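Local coordinates for alpha-fucosidase (Bifidobacterium bifidum, PDB 2EAB), which is a glycoside hydrolase that probably releases alpha-1,2-linked L-fucose from glycans, this chain being its catalytic portion, at residues V849-A853 against G854-N858. Residues are numbered along the deposited sequence; the frame is centred on the assembly and turned at random.
Sequences VKITA and GGAQN
The flat peptide group at the carbonyl of Ile851 receives the amide of Gly855 somewhat off its plane: the donor is tilted by 26° and the N-H...O angle is 143°, so the bond from Gly855 N to Ile851 O, 2.8 Å long, is neither straight nor coplanar. Inside this five-residue alpha turn sits a tighter one. Ala853 is the centre of an inverse gamma turn, closed by a weak bond from Gly854 N to Thr852 O at 3.2 Å. Both glycines take positive phi, which lets the chain swing back beside the strand it has just left.

Ile851 N and Ala856 N are both donors and cannot pair with each other; one water accepts from both, 2.9 Å from Ile851 N and 2.8 Å from Ala856 N. Beyond it, Ala856 applies its methyl to the strand, CB lying 3.5 Å from Val849 O. Ile851 adds a modest apolar contact: with chi1 at -60°, CG1 stands beside the backbone N and anti to the carbonyl carbon, and it meets the Ala856 methyl, CG1 to CB being 4.2 Å. A bond of 2.9 Å from Asn858 N to Gly855 O then closes the short 3-10 segment.

The turn ends strand 847-851 in the C-terminal domain of this family 95 enzyme. Lys850 and Thr852 bond through their backbones to strand 799-801, and Thr852 OG1 is hydrogen-bonded to Asn800 OD1, while Val849 pairs with Leu882 of strand 880-884. At Ile851, two residues beyond Val849, the returning loop takes over. The chemistry thus implies that the backbone O and N of Ile851 are satisfied locally, by one direct bond and one water bridge, while Ala856 also touches Leu882 and Ile851 touches Ala834.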
loop_
_atom_site.group_PDB
_atom_site.type_symbol
_atom_site.label_atom_id
_atom_site.label_comp_id
_atom_site.label_asym_id
_atom_site.label_seq_id
_atom_site.Cartn_x
_atom_site.Cartn_y
_atom_site.Cartn_z
ATOM N N VAL A 849 -18.255 17.486 -13.614
ATOM C CA VAL A 849 -18.854 16.603 -12.622
ATOM C C VAL A 849 -19.941 15.718 -13.227
ATOM O O VAL A 849 -20.936 16.221 -13.767
ATOM C CB VAL A 849 -19.438 17.415 -11.436
ATOM C CG1 VAL A 849 -19.976 16.484 -10.365
ATOM C CG2 VAL A 849 -18.384 18.349 -10.848
ATOM N N LYS A 850 -19.732 14.403 -13.138
ATOM C CA LYS A 850 -20.756 13.415 -13.447
ATOM C C LYS A 850 -21.416 13.022 -12.140
ATOM O O LYS A 850 -20.739 12.870 -11.118
ATOM C CB LYS A 850 -20.129 12.175 -14.089
ATOM C CG LYS A 850 -21.142 11.180 -14.645
ATOM C CD LYS A 850 -20.477 9.978 -15.299
ATOM C CE LYS A 850 -21.522 9.018 -15.845
ATOM N NZ LYS A 850 -20.899 7.831 -16.498
ATOM N N ILE A 851 -22.735 12.857 -12.164
ATOM C CA ILE A 851 -23.438 12.314 -11.010
ATOM C C ILE A 851 -24.112 11.039 -11.490
ATOM O O ILE A 851 -25.175 11.073 -12.118
ATOM C CB ILE A 851 -24.432 13.326 -10.378
ATOM C CG1 ILE A 851 -23.677 14.574 -9.901
ATOM C CG2 ILE A 851 -25.180 12.684 -9.210
ATOM C CD1 ILE A 851 -24.563 15.717 -9.426
ATOM N N THR A 852 -23.455 9.913 -11.242
ATOM C CA THR A 852 -23.933 8.643 -11.771
ATOM C C THR A 852 -25.259 8.255 -11.121
ATOM O O THR A 852 -26.188 7.810 -11.799
ATOM C CB THR A 852 -22.871 7.549 -11.609
ATOM O OG1 THR A 852 -21.749 7.874 -12.434
ATOM C CG2 THR A 852 -23.401 6.198 -12.035
ATOM N N ALA A 853 -25.341 8.442 -9.810
ATOM C CA ALA A 853 -26.564 8.180 -9.070
ATOM C C ALA A 853 -27.428 9.442 -9.029
ATOM O O ALA A 853 -27.505 10.130 -8.004
ATOM C CB ALA A 853 -26.236 7.680 -7.670
ATOM N N GLY A 854 -28.057 9.752 -10.162
ATOM C CA GLY A 854 -28.983 10.880 -10.253
ATOM C C GLY A 854 -29.018 11.596 -11.592
ATOM O O GLY A 854 -30.074 12.099 -11.993
ATOM N N GLY A 855 -27.877 11.658 -12.277
ATOM C CA GLY A 855 -27.776 12.342 -13.566
ATOM C C GLY A 855 -27.541 13.826 -13.380
ATOM O O GLY A 855 -28.454 14.562 -12.985
ATOM N N ALA A 856 -26.324 14.271 -13.690
ATOM C CA ALA A 856 -25.895 15.653 -13.446
ATOM C C ALA A 856 -26.772 16.712 -14.110
ATOM O O ALA A 856 -26.881 17.830 -13.603
ATOM C CB ALA A 856 -24.440 15.843 -13.864
ATOM N N GLN A 857 -27.393 16.354 -15.233
ATOM C CA GLN A 857 -28.282 17.265 -15.954
ATOM C C GLN A 857 -29.490 17.697 -15.114
ATOM O O GLN A 857 -30.160 18.682 -15.438
ATOM C CB GLN A 857 -28.742 16.644 -17.283
ATOM C CG GLN A 857 -29.786 15.530 -17.167
ATOM C CD GLN A 857 -29.196 14.146 -16.903
ATOM O OE1 GLN A 857 -28.025 14.005 -16.534
ATOM N NE2 GLN A 857 -30.015 13.117 -17.079
ATOM N N ASN A 858 -29.756 16.960 -14.038
ATOM C CA ASN A 858 -30.869 17.244 -13.135
ATOM C C ASN A 858 -30.494 18.150 -11.960
ATOM O O ASN A 858 -31.333 18.436 -11.097
ATOM C CB ASN A 858 -31.443 15.931 -12.603
ATOM C CG ASN A 858 -31.969 15.029 -13.704
ATOM O OD1 ASN A 858 -31.567 13.867 -13.816
ATOM N ND2 ASN A 858 -32.869 15.557 -14.528
HETATM O O HOH W 1 -24.184 12.684 -14.669
#